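Local coordinates for TerD domain-containing protein (Streptomyces coelicolor A3, PDB 2QZ7) that is of unknown function but, as a TerD-family homologue of a telluride resistance protein, folds into a beta-sandwich that carries bound sodium ions, at residues R25-L30 against V131-Y136; D45-T50 against L181-M186; V107-A112 against A153-F158; E138-G143 against F168-R173. One frame throughout, in Å; residues are numbered along the deposited sequence.

Contact 1. Residues R25-L30 against V131-Y136; sequences RVDVRL and VVAEGY
Strands 26-30 and 131-134 are antiparallel neighbours in one five-stranded sheet of a beta-sandwich; their segment axes run at 160° and approach to 4.8 Å. Two hydrogen-bonded pairs, Asp27 with Ala133 and Arg29 with Val131, flank the non-hydrogen-bonded pair of Val28 and Val132, and successive pairs place their side chains on alternate faces of the sheet. Each hydrogen-bonded pair has two bonds; the one from Asp27 N to Ala133 O, 3.0 Å long, runs almost along the C=O axis.

On the face of Val28 and Val132 the two CG2 methyls meet at 4.3 Å, both residues holding CG1 anti to the backbone N. Val132 CG1 reaches Val26 CG2 at 4.1 Å, and Val132 also packs on Val155 and Phe158 of the other sheet.

The face of Asp27, Arg29, Val131 and Ala133 is more polar. Arg29 lies alongside Val131, pointing the same way, with NH2 3.5 Å from Val131 CG1. A bend at chi3 (-74°) shapes this chain, and Arg29 NE stands 3.3 Å from Asp27 OD1. That oxygen is well out of the guanidinium plane, so the salt bridge rests on charge alone. In the plane, NE donates to a water instead. A second water ties the strands near the turn, donating to Asp27 OD2 and accepting from Gly135 N, the latter bond 2.8 Å long.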
loop_
_atom_site.group_PDB
_atom_site.type_symbol
_atom_site.label_atom_id
_atom_site.label_comp_id
_atom_site.label_asym_id
_atom_site.label_seq_id
_atom_site.Cartn_x
_atom_site.Cartn_y
_atom_site.Cartn_z
ATOM N N ARG A 25 -13.344 1.194 -8.976
ATOM C CA ARG A 25 -11.959 1.446 -9.218
ATOM C C ARG A 25 -11.462 2.398 -8.126
ATOM O O ARG A 25 -12.228 3.221 -7.603
ATOM C CB ARG A 25 -11.727 1.958 -10.643
ATOM C CG ARG A 25 -12.164 3.388 -10.951
ATOM C CD ARG A 25 -11.032 4.373 -10.618
ATOM N NE ARG A 25 -10.912 5.433 -11.633
ATOM C CZ ARG A 25 -10.111 5.357 -12.694
ATOM N NH1 ARG A 25 -9.359 4.273 -12.871
ATOM N NH2 ARG A 25 -10.065 6.361 -13.586
ATOM N N VAL A 26 -10.212 2.236 -7.740
ATOM C CA VAL A 26 -9.673 2.964 -6.620
ATOM C C VAL A 26 -8.215 3.231 -6.935
ATOM O O VAL A 26 -7.602 2.477 -7.692
ATOM C CB VAL A 26 -9.857 2.172 -5.275
ATOM C CG1 VAL A 26 -8.918 1.021 -5.172
ATOM C CG2 VAL A 26 -9.685 3.081 -4.094
ATOM N N ASP A 27 -7.681 4.327 -6.423
ATOM C CA ASP A 27 -6.244 4.577 -6.567
ATOM C C ASP A 27 -5.621 5.024 -5.262
ATOM O O ASP A 27 -6.320 5.502 -4.333
ATOM C CB ASP A 27 -5.929 5.565 -7.698
ATOM C CG ASP A 27 -6.229 7.010 -7.323
ATOM O OD1 ASP A 27 -5.319 7.859 -7.374
ATOM O OD2 ASP A 27 -7.387 7.318 -7.004
ATOM N N VAL A 28 -4.307 4.806 -5.188
ATOM C CA VAL A 28 -3.525 5.135 -4.045
ATOM C C VAL A 28 -2.365 5.977 -4.570
ATOM O O VAL A 28 -1.657 5.580 -5.493
ATOM C CB VAL A 28 -3.002 3.860 -3.352
ATOM C CG1 VAL A 28 -2.130 4.206 -2.136
ATOM C CG2 VAL A 28 -4.185 2.965 -2.933
ATOM N N ARG A 29 -2.197 7.162 -4.007
ATOM C CA ARG A 29 -1.069 8.040 -4.413
ATOM C C ARG A 29 -0.226 8.320 -3.196
ATOM O O ARG A 29 -0.769 8.526 -2.086
ATOM C CB ARG A 29 -1.600 9.368 -4.987
ATOM C CG ARG A 29 -2.252 9.253 -6.362
ATOM C CD ARG A 29 -3.024 10.558 -6.715
ATOM N NE ARG A 29 -4.252 10.595 -5.919
ATOM C CZ ARG A 29 -5.080 11.630 -5.819
ATOM N NH1 ARG A 29 -4.827 12.747 -6.461
ATOM N NH2 ARG A 29 -6.183 11.532 -5.080
ATOM N N LEU A 30 1.090 8.386 -3.413
ATOM C CA LEU A 30 2.049 8.517 -2.326
ATOM C C LEU A 30 3.061 9.649 -2.608
ATOM O O LEU A 30 3.539 9.774 -3.741
ATOM C CB LEU A 30 2.792 7.181 -2.182
ATOM C CG LEU A 30 4.043 7.129 -1.288
ATOM C CD1 LEU A 30 3.635 7.392 0.158
ATOM C CD2 LEU A 30 4.656 5.721 -1.427
ATOM N N VAL A 131 -2.935 9.256 -0.229
ATOM C CA VAL A 131 -4.356 9.510 -0.441
ATOM C C VAL A 131 -4.968 8.318 -1.166
ATOM O O VAL A 131 -4.442 7.882 -2.204
ATOM C CB VAL A 131 -4.601 10.834 -1.268
ATOM C CG1 VAL A 131 -6.105 11.036 -1.583
ATOM C CG2 VAL A 131 -4.040 12.065 -0.530
ATOM N N VAL A 132 -6.067 7.794 -0.604
ATOM C CA VAL A 132 -6.821 6.718 -1.191
ATOM C C VAL A 132 -8.154 7.303 -1.688
ATOM O O VAL A 132 -8.865 7.967 -0.934
ATOM C CB VAL A 132 -7.061 5.605 -0.126
ATOM C CG1 VAL A 132 -7.873 4.439 -0.692
ATOM C CG2 VAL A 132 -5.718 5.134 0.401
ATOM N N ALA A 133 -8.499 7.069 -2.948
ATOM C CA ALA A 133 -9.737 7.676 -3.494
ATOM C C ALA A 133 -10.427 6.773 -4.476
ATOM O O ALA A 133 -9.784 5.922 -5.086
ATOM C CB ALA A 133 -9.417 8.980 -4.172
ATOM N N GLU A 134 -11.740 6.975 -4.642
ATOM C CA GLU A 134 -12.439 6.433 -5.798
ATOM C C GLU A 134 -12.772 7.599 -6.739
ATOM O O GLU A 134 -13.728 8.356 -6.495
ATOM C CB GLU A 134 -13.722 5.662 -5.419
ATOM C CG GLU A 134 -14.278 4.933 -6.645
ATOM C CD GLU A 134 -15.693 4.336 -6.520
ATOM O OE1 GLU A 134 -16.519 4.783 -5.666
ATOM O OE2 GLU A 134 -15.980 3.441 -7.361
ATOM N N GLY A 135 -11.978 7.761 -7.798
ATOM C CA GLY A 135 -12.131 8.937 -8.645
ATOM C C GLY A 135 -11.987 10.180 -7.792
ATOM O O GLY A 135 -10.964 10.375 -7.107
ATOM N N TYR A 136 -13.009 11.018 -7.824
ATOM C CA TYR A 136 -13.093 12.214 -6.975
ATOM C C TYR A 136 -13.639 12.053 -5.536
ATOM O O TYR A 136 -13.766 13.052 -4.818
ATOM C CB TYR A 136 -13.872 13.310 -7.705
ATOM C CG TYR A 136 -13.237 13.691 -9.007
ATOM C CD1 TYR A 136 -12.126 14.516 -9.044
ATOM C CD2 TYR A 136 -13.743 13.213 -10.199
ATOM C CE1 TYR A 136 -11.508 14.848 -10.251
ATOM C CE2 TYR A 136 -13.169 13.554 -11.410
ATOM C CZ TYR A 136 -12.051 14.363 -11.436
ATOM O OH TYR A 136 -11.509 14.670 -12.658
HETATM O O HOH W 1 -5.830 8.701 -4.557
HETATM O O HOH W 2 -9.566 6.405 -8.309
#

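Contact 2. Residues D45-T50 against L181-M186; sequences DIIATT and LFATEM. With NA (sodium ion), chain D.
Helix 179-185 packs across a face of the five-stranded sheet that contains strand 44-52, a helix-on-sheet arrangement in which the short segment axes pass 8.9 Å apart at a crossing angle of -35°. No hydrogen bond joins 45-50 to 181-186, so the fit depends on side-chain shape, with Met186, a selenomethionine, and Ile47 carrying most of it.

The CB of Met186 sits 3.7 Å above the plane of the Phe182 ring, toward the rim. CG takes the crowded position between backbone N and carbonyl carbon (chi1 68°) and comes 3.5 Å from Thr49 OG1. SE meets that residue tip to tip, at 3.4 Å from Thr49 OG1, and SE lies 4.0 Å from Ile47 CG2. The bend at chi3 (-60°) then turns CE to 3.5 Å from Ile47 O. Thr49 OG1 finds its polar partner in Tyr51 OH.

Ile47 also slides past Phe182, its CD1 lying in the ring plane at the edge, 4.0 Å from Phe182 CD2. At the start of the same strand segment Asp45 serves a metal site completed by Leu44 O, Ser81 O, Glu91 OE1 and a water: Asp45 OD1 binds the sodium ion at 2.4 Å.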
loop_
_atom_site.group_PDB
_atom_site.type_symbol
_atom_site.label_atom_id
_atom_site.label_comp_id
_atom_site.label_asym_id
_atom_site.label_seq_id
_atom_site.Cartn_x
_atom_site.Cartn_y
_atom_site.Cartn_z
ATOM N N ASP A 45 7.858 2.438 -1.283
ATOM C CA ASP A 45 7.039 1.711 -2.260
ATOM C C ASP A 45 5.639 1.556 -1.766
ATOM O O ASP A 45 5.403 1.111 -0.615
ATOM C CB ASP A 45 7.563 0.288 -2.488
ATOM C CG ASP A 45 8.852 0.259 -3.321
ATOM O OD1 ASP A 45 9.080 1.161 -4.161
ATOM O OD2 ASP A 45 9.652 -0.695 -3.138
ATOM N N ILE A 46 4.691 1.853 -2.655
ATOM C CA ILE A 46 3.326 1.339 -2.458
ATOM C C ILE A 46 3.375 -0.152 -2.790
ATOM O O ILE A 46 3.920 -0.560 -3.840
ATOM C CB ILE A 46 2.292 2.003 -3.400
ATOM C CG1 ILE A 46 2.243 3.551 -3.208
ATOM C CG2 ILE A 46 0.859 1.390 -3.128
ATOM C CD1 ILE A 46 1.350 4.276 -4.326
ATOM N N ILE A 47 2.790 -0.961 -1.918
ATOM C CA ILE A 47 2.751 -2.414 -2.128
ATOM C C ILE A 47 1.339 -2.874 -1.870
ATOM O O ILE A 47 0.748 -2.457 -0.889
ATOM C CB ILE A 47 3.701 -3.146 -1.111
ATOM C CG1 ILE A 47 5.170 -2.655 -1.268
ATOM C CG2 ILE A 47 3.598 -4.651 -1.309
ATOM C CD1 ILE A 47 6.144 -3.276 -0.192
ATOM N N ALA A 48 0.797 -3.752 -2.721
ATOM C CA ALA A 48 -0.502 -4.388 -2.438
ATOM C C ALA A 48 -0.411 -5.909 -2.586
ATOM O O ALA A 48 0.459 -6.420 -3.300
ATOM C CB ALA A 48 -1.603 -3.848 -3.383
ATOM N N THR A 49 -1.302 -6.605 -1.881
ATOM C CA THR A 49 -1.470 -8.064 -1.980
ATOM C C THR A 49 -2.904 -8.391 -2.095
ATOM O O THR A 49 -3.737 -7.669 -1.583
ATOM C CB THR A 49 -0.908 -8.774 -0.757
ATOM O OG1 THR A 49 -1.174 -7.957 0.384
ATOM C CG2 THR A 49 0.665 -8.919 -0.891
ATOM N N THR A 50 -3.180 -9.504 -2.768
ATOM C CA THR A 50 -4.525 -10.015 -2.976
ATOM C C THR A 50 -4.612 -11.354 -2.223
ATOM O O THR A 50 -3.560 -12.020 -1.981
ATOM C CB THR A 50 -4.779 -10.248 -4.494
ATOM O OG1 THR A 50 -3.757 -11.115 -5.009
ATOM C CG2 THR A 50 -4.694 -8.924 -5.245
ATOM N N LEU A 181 9.687 -8.795 3.441
ATOM C CA LEU A 181 9.060 -9.426 4.597
ATOM C C LEU A 181 7.648 -8.863 4.872
ATOM O O LEU A 181 6.700 -9.635 5.185
ATOM C CB LEU A 181 9.957 -9.327 5.826
ATOM C CG LEU A 181 9.491 -10.177 7.013
ATOM C CD1 LEU A 181 9.374 -11.707 6.623
ATOM C CD2 LEU A 181 10.382 -10.012 8.244
ATOM N N PHE A 182 7.507 -7.539 4.760
ATOM C CA PHE A 182 6.213 -6.839 4.954
ATOM C C PHE A 182 5.130 -7.448 4.083
ATOM O O PHE A 182 4.012 -7.719 4.549
ATOM C CB PHE A 182 6.368 -5.351 4.611
ATOM C CG PHE A 182 5.089 -4.553 4.622
ATOM C CD1 PHE A 182 4.307 -4.459 5.787
ATOM C CD2 PHE A 182 4.668 -3.896 3.462
ATOM C CE1 PHE A 182 3.146 -3.692 5.798
ATOM C CE2 PHE A 182 3.530 -3.111 3.456
ATOM C CZ PHE A 182 2.758 -2.987 4.637
ATOM N N ALA A 183 5.473 -7.719 2.839
ATOM C CA ALA A 183 4.454 -8.258 1.928
ATOM C C ALA A 183 3.926 -9.596 2.392
ATOM O O ALA A 183 2.725 -9.896 2.183
ATOM C CB ALA A 183 4.989 -8.317 0.452
ATOM N N THR A 184 4.792 -10.421 2.984
ATOM C CA THR A 184 4.357 -11.734 3.554
ATOM C C THR A 184 3.438 -11.659 4.776
ATOM O O THR A 184 2.728 -12.638 5.104
ATOM C CB THR A 184 5.564 -12.625 3.963
ATOM O OG1 THR A 184 6.079 -12.192 5.238
ATOM C CG2 THR A 184 6.675 -12.567 2.888
ATOM N N GLU A 185 3.460 -10.528 5.468
ATOM C CA GLU A 185 2.761 -10.436 6.770
ATOM C C GLU A 185 1.698 -9.358 6.786
ATOM O O GLU A 185 0.878 -9.345 7.696
ATOM C CB GLU A 185 3.745 -10.199 7.923
ATOM C CG GLU A 185 4.455 -8.881 7.926
ATOM C CD GLU A 185 5.473 -8.761 9.062
ATOM O OE1 GLU A 185 5.726 -9.752 9.767
ATOM O OE2 GLU A 185 6.032 -7.674 9.256
HETATM N N MSE A 186 1.671 -8.501 5.740
HETATM C CA MSE A 186 0.750 -7.357 5.739
HETATM C C MSE A 186 -0.722 -7.814 5.737
HETATM O O MSE A 186 -1.582 -7.048 6.141
HETATM C CB MSE A 186 0.985 -6.428 4.542
HETATM C CG MSE A 186 0.624 -7.048 3.219
HETATM SE SE MSE A 186 1.249 -5.985 1.661
HETATM C CE MSE A 186 0.296 -4.331 1.993
HETATM NA NA NA D . 8.947 3.407 -5.053
HETATM O O HOH W 3 10.070 2.558 -6.727
#

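Contact 3. Residues V107-A112 against A153-F158; sequences VIVGVA and ATVAEF
Backbone hydrogen bonds dominate here, seven of them joining antiparallel strands 107-112 and 153-158 in the middle of a sandwich sheet. Val107 pairs with Phe158 through two bonds, of which Val107 N to Phe158 O is the shorter at 2.7 Å, and Val111 pairs with Ala153 in the same way. Between them lies a classic beta bulge, where Val155 and Ala156 both face Val109. Val109 O takes two donors: Val155 N at 2.9 Å, with the N-H pointing straight at it (179°), and Ala156 N at 3.3 Å. Val155 pays for the extra residue with a psi of -30°, unlike the extended residues beside it. Just beyond, Gly110 CA comes within 3.0 Å of Ala153 O, a closeness made possible by the lack of a side chain.

Apolar packing is split between the faces. Val109 CG1, in the crowded position of its CB, touches Ala156 CB at 3.8 Å and Phe158 CE2 at 4.1 Å, on the face that meets Val28 of the other sheet. On the reverse, Ile108 crosses Thr154 obliquely, CD1 lying 3.6 Å from Thr154 CG2.

Polar side-chain ends are served from outside: Thr154 OG1 bonds Ala171 O, and Glu157 pairs with Arg106. In this buried setting the doubled acceptor matters, since one carbonyl satisfies both N-H groups of the bulge and the strand pairing continues on its far side.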
loop_
_atom_site.group_PDB
_atom_site.type_symbol
_atom_site.label_atom_id
_atom_site.label_comp_id
_atom_site.label_asym_id
_atom_site.label_seq_id
_atom_site.Cartn_x
_atom_site.Cartn_y
_atom_site.Cartn_z
ATOM N N VAL A 107 -8.155 -7.346 -0.733
ATOM C CA VAL A 107 -6.959 -6.668 -1.152
ATOM C C VAL A 107 -6.474 -5.766 -0.015
ATOM O O VAL A 107 -7.271 -5.061 0.614
ATOM C CB VAL A 107 -7.190 -5.813 -2.450
ATOM C CG1 VAL A 107 -5.868 -5.107 -2.873
ATOM C CG2 VAL A 107 -7.722 -6.706 -3.560
ATOM N N ILE A 108 -5.179 -5.795 0.271
ATOM C CA ILE A 108 -4.649 -4.833 1.192
ATOM C C ILE A 108 -3.505 -4.052 0.614
ATOM O O ILE A 108 -2.657 -4.603 -0.082
ATOM C CB ILE A 108 -4.437 -5.399 2.629
ATOM C CG1 ILE A 108 -3.547 -4.592 3.541
ATOM C CG2 ILE A 108 -4.057 -6.852 2.704
ATOM C CD1 ILE A 108 -4.165 -4.838 5.021
ATOM N N VAL A 109 -3.510 -2.750 0.859
ATOM C CA VAL A 109 -2.443 -1.903 0.281
ATOM C C VAL A 109 -1.763 -1.164 1.416
ATOM O O VAL A 109 -2.404 -0.811 2.398
ATOM C CB VAL A 109 -3.006 -0.957 -0.827
ATOM C CG1 VAL A 109 -4.024 -0.044 -0.267
ATOM C CG2 VAL A 109 -1.874 -0.145 -1.505
ATOM N N GLY A 110 -0.454 -0.994 1.285
ATOM C CA GLY A 110 0.356 -0.323 2.283
ATOM C C GLY A 110 1.569 0.347 1.640
ATOM O O GLY A 110 1.683 0.429 0.392
ATOM N N VAL A 111 2.433 0.857 2.489
ATOM C CA VAL A 111 3.608 1.575 2.071
ATOM C C VAL A 111 4.769 1.045 2.887
ATOM O O VAL A 111 4.697 0.921 4.121
ATOM C CB VAL A 111 3.430 3.112 2.219
ATOM C CG1 VAL A 111 4.765 3.874 1.973
ATOM C CG2 VAL A 111 2.337 3.651 1.251
ATOM N N ALA A 112 5.849 0.712 2.191
ATOM C CA ALA A 112 7.061 0.218 2.840
ATOM C C ALA A 112 8.285 1.109 2.575
ATOM O O ALA A 112 8.473 1.592 1.455
ATOM C CB ALA A 112 7.351 -1.235 2.407
ATOM N N ALA A 153 3.804 0.140 6.667
ATOM C CA ALA A 153 2.424 0.261 7.182
ATOM C C ALA A 153 1.359 -0.115 6.176
ATOM O O ALA A 153 1.411 0.308 5.023
ATOM C CB ALA A 153 2.157 1.685 7.687
ATOM N N THR A 154 0.335 -0.844 6.614
ATOM C CA THR A 154 -0.867 -0.991 5.755
ATOM C C THR A 154 -1.611 0.332 5.864
ATOM O O THR A 154 -1.449 1.033 6.885
ATOM C CB THR A 154 -1.768 -2.157 6.212
ATOM O OG1 THR A 154 -2.055 -2.015 7.610
ATOM C CG2 THR A 154 -1.031 -3.458 5.995
ATOM N N VAL A 155 -2.374 0.716 4.828
ATOM C CA VAL A 155 -3.208 1.908 4.923
ATOM C C VAL A 155 -4.705 1.611 4.641
ATOM O O VAL A 155 -5.575 2.305 5.198
ATOM C CB VAL A 155 -2.714 3.121 4.030
ATOM C CG1 VAL A 155 -1.178 3.412 4.213
ATOM C CG2 VAL A 155 -3.043 2.905 2.608
ATOM N N ALA A 156 -5.011 0.606 3.798
ATOM C CA ALA A 156 -6.409 0.396 3.358
ATOM C C ALA A 156 -6.689 -1.059 3.041
ATOM O O ALA A 156 -5.822 -1.772 2.498
ATOM C CB ALA A 156 -6.721 1.281 2.107
ATOM N N GLU A 157 -7.913 -1.480 3.333
ATOM C CA GLU A 157 -8.352 -2.831 3.027
ATOM C C GLU A 157 -9.581 -2.753 2.104
ATOM O O GLU A 157 -10.508 -2.000 2.395
ATOM C CB GLU A 157 -8.750 -3.554 4.335
ATOM C CG GLU A 157 -9.231 -4.950 4.117
ATOM C CD GLU A 157 -9.896 -5.567 5.312
ATOM O OE1 GLU A 157 -10.992 -5.091 5.704
ATOM O OE2 GLU A 157 -9.343 -6.558 5.831
ATOM N N PHE A 158 -9.586 -3.518 1.014
ATOM C CA PHE A 158 -10.786 -3.710 0.204
ATOM C C PHE A 158 -11.226 -5.173 0.328
ATOM O O PHE A 158 -10.398 -6.098 0.235
ATOM C CB PHE A 158 -10.556 -3.308 -1.260
ATOM C CG PHE A 158 -9.839 -1.975 -1.411
ATOM C CD1 PHE A 158 -10.542 -0.778 -1.319
ATOM C CD2 PHE A 158 -8.474 -1.938 -1.609
ATOM C CE1 PHE A 158 -9.874 0.457 -1.413
ATOM C CE2 PHE A 158 -7.780 -0.713 -1.762
ATOM C CZ PHE A 158 -8.488 0.484 -1.628
#

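Contact 4. Residues E138-G143 against F168-R173; sequences ELLTDG and FREAVR
This contact lies at one edge of the beta-sandwich, where the end strand of one sheet, 137-142, faces the end strand of the other, 166-175. The segments run nearly parallel (9° between their directions) with axes 7.8 Å apart and no hydrogen bond directly between them, so side chains and one water bridge the gap. A classic beta bulge, in which Leu139 and Leu140 both face Val132 of the neighbouring strand, accounts for two consecutive leucines whose CB atoms both point toward 168-173.

Leu139 and Phe168 slide past each other in opposite directions. Leu139 CB lies over the centre of the Phe168 ring, 3.9 Å from the centroid and only 7° off the normal, a CH-pi contact. Further along, Leu139 CD1 reaches Phe168 CG at 4.0 Å. The opposite face of the ring has Glu170 N 3.5 Å above it, offset toward the rim, so the ring lies between Leu139 and the backbone of its own strand.

Leu140 meets Glu170 at about a right angle, its CD1 3.7 Å from the aliphatic CG of Glu170, whose extended chain carries the carboxylate past the leucine. There a water donates to Glu170 OE2 at 2.8 Å and, weakly, to Leu139 O.

Asp142 OD1 accepts a hydrogen bond from Phe144 N, while Asp142 OD2 and Glu170 OE1, 5.0 Å apart, share Arg146 NH2 in salt bridges. One arginine between two carboxylates would only partly offset their repulsion, so this sandwich edge joins ring-and-leucine packing to a shared-arginine charge cluster.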
loop_
_atom_site.group_PDB
_atom_site.type_symbol
_atom_site.label_atom_id
_atom_site.label_comp_id
_atom_site.label_asym_id
_atom_site.label_seq_id
_atom_site.Cartn_x
_atom_site.Cartn_y
_atom_site.Cartn_z
ATOM N N GLU A 138 -12.747 11.109 -1.975
ATOM C CA GLU A 138 -11.651 10.816 -1.081
ATOM C C GLU A 138 -12.043 9.732 -0.076
ATOM O O GLU A 138 -13.053 9.865 0.599
ATOM C CB GLU A 138 -11.181 12.072 -0.341
ATOM C CG GLU A 138 -9.827 11.888 0.392
ATOM C CD GLU A 138 -9.784 12.632 1.735
ATOM O OE1 GLU A 138 -9.674 13.882 1.736
ATOM O OE2 GLU A 138 -9.863 11.969 2.797
ATOM N N LEU A 139 -11.229 8.680 0.024
ATOM C CA LEU A 139 -11.470 7.616 1.021
ATOM C C LEU A 139 -10.618 7.787 2.268
ATOM O O LEU A 139 -11.101 7.680 3.386
ATOM C CB LEU A 139 -11.289 6.221 0.407
ATOM C CG LEU A 139 -12.256 5.837 -0.723
ATOM C CD1 LEU A 139 -11.898 4.456 -1.283
ATOM C CD2 LEU A 139 -13.711 5.858 -0.241
ATOM N N LEU A 140 -9.353 8.126 2.069
ATOM C CA LEU A 140 -8.428 8.299 3.171
ATOM C C LEU A 140 -7.338 9.268 2.739
ATOM O O LEU A 140 -6.882 9.170 1.612
ATOM C CB LEU A 140 -7.800 6.939 3.533
ATOM C CG LEU A 140 -6.618 6.904 4.515
ATOM C CD1 LEU A 140 -7.016 7.309 5.934
ATOM C CD2 LEU A 140 -6.013 5.534 4.529
ATOM N N THR A 141 -6.959 10.198 3.634
ATOM C CA THR A 141 -5.683 10.965 3.559
ATOM C C THR A 141 -4.932 10.735 4.877
ATOM O O THR A 141 -5.525 10.857 5.949
ATOM C CB THR A 141 -5.930 12.492 3.391
ATOM O OG1 THR A 141 -6.671 12.723 2.191
ATOM C CG2 THR A 141 -4.608 13.289 3.306
ATOM N N ASP A 142 -3.641 10.413 4.810
ATOM C CA ASP A 142 -2.821 10.172 6.004
ATOM C C ASP A 142 -1.359 10.619 5.858
ATOM O O ASP A 142 -0.761 10.456 4.804
ATOM C CB ASP A 142 -2.813 8.687 6.320
ATOM C CG ASP A 142 -2.732 8.409 7.796
ATOM O OD1 ASP A 142 -1.618 8.158 8.310
ATOM O OD2 ASP A 142 -3.796 8.425 8.443
ATOM N N GLY A 143 -0.778 11.107 6.948
ATOM C CA GLY A 143 0.636 11.459 6.985
ATOM C C GLY A 143 1.510 10.509 7.782
ATOM O O GLY A 143 2.667 10.834 8.094
ATOM N N PHE A 168 -14.419 -0.423 1.296
ATOM C CA PHE A 168 -13.173 0.094 1.796
ATOM C C PHE A 168 -13.206 0.102 3.317
ATOM O O PHE A 168 -14.242 0.324 3.924
ATOM C CB PHE A 168 -12.940 1.511 1.231
ATOM C CG PHE A 168 -12.091 2.389 2.098
ATOM C CD1 PHE A 168 -10.705 2.340 2.025
ATOM C CD2 PHE A 168 -12.687 3.307 2.960
ATOM C CE1 PHE A 168 -9.935 3.181 2.813
ATOM C CE2 PHE A 168 -11.914 4.144 3.757
ATOM C CZ PHE A 168 -10.550 4.072 3.689
ATOM N N ARG A 169 -12.060 -0.152 3.921
ATOM C CA ARG A 169 -11.876 0.135 5.330
ATOM C C ARG A 169 -10.507 0.717 5.526
ATOM O O ARG A 169 -9.540 0.241 4.929
ATOM C CB ARG A 169 -12.099 -1.095 6.209
ATOM C CG ARG A 169 -13.521 -1.140 6.648
ATOM C CD ARG A 169 -13.907 -2.377 7.325
ATOM N NE ARG A 169 -13.746 -2.306 8.776
ATOM C CZ ARG A 169 -13.794 -3.378 9.554
ATOM N NH1 ARG A 169 -14.022 -4.578 9.014
ATOM N NH2 ARG A 169 -13.639 -3.254 10.864
ATOM N N GLU A 170 -10.440 1.757 6.342
ATOM C CA GLU A 170 -9.181 2.295 6.776
ATOM C C GLU A 170 -8.456 1.199 7.566
ATOM O O GLU A 170 -9.038 0.573 8.445
ATOM C CB GLU A 170 -9.396 3.522 7.646
ATOM C CG GLU A 170 -8.134 4.341 7.859
ATOM C CD GLU A 170 -8.289 5.369 8.954
ATOM O OE1 GLU A 170 -7.474 5.339 9.906
ATOM O OE2 GLU A 170 -9.236 6.180 8.884
ATOM N N ALA A 171 -7.191 0.949 7.237
ATOM C CA ALA A 171 -6.459 -0.088 7.942
ATOM C C ALA A 171 -5.014 0.356 8.108
ATOM O O ALA A 171 -4.077 -0.264 7.578
ATOM C CB ALA A 171 -6.575 -1.437 7.212
ATOM N N VAL A 172 -4.839 1.454 8.839
ATOM C CA VAL A 172 -3.505 2.012 9.093
ATOM C C VAL A 172 -2.892 1.282 10.284
ATOM O O VAL A 172 -3.336 1.441 11.417
ATOM C CB VAL A 172 -3.567 3.535 9.375
ATOM C CG1 VAL A 172 -2.150 4.116 9.673
ATOM C CG2 VAL A 172 -4.215 4.260 8.218
ATOM N N ARG A 173 -1.863 0.482 10.028
ATOM C CA ARG A 173 -1.251 -0.354 11.071
ATOM C C ARG A 173 0.240 -0.407 10.780
ATOM O O ARG A 173 0.640 -0.646 9.638
ATOM C CB ARG A 173 -1.863 -1.764 11.020
ATOM C CG ARG A 173 -1.269 -2.839 11.976
ATOM C CD ARG A 173 -1.901 -4.221 11.628
ATOM N NE ARG A 173 -1.221 -5.407 12.164
ATOM C CZ ARG A 173 -1.310 -6.641 11.639
ATOM N NH1 ARG A 173 -2.023 -6.856 10.530
ATOM N NH2 ARG A 173 -0.674 -7.674 12.212
HETATM O O HOH W 4 -10.698 6.956 6.670
#

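Contacts 1 and 3 lie in opposite sheets of the sandwich, their centres 12 Å apart, and meet in its interior, where Val26 CG1 is 3.6 Å from Phe158 CZ and Val28 CG2 is 4.0 Å from Val109 CG1. Contact 4 spans the two sheets at one side, linked to contact 1 through the neighbouring strands 129-134 and 137-142 and to contact 3 through 152-160 and 166-175. Contact 2 adds the helix to the sheet of contact 3, with centres 7 Å apart. It alone of the four supplies a sodium ligand, Asp45; the side chains of Val111 in contact 3 and Asp142 in contact 4 lie about 8 Å and about 9 Å from a bound sodium ion.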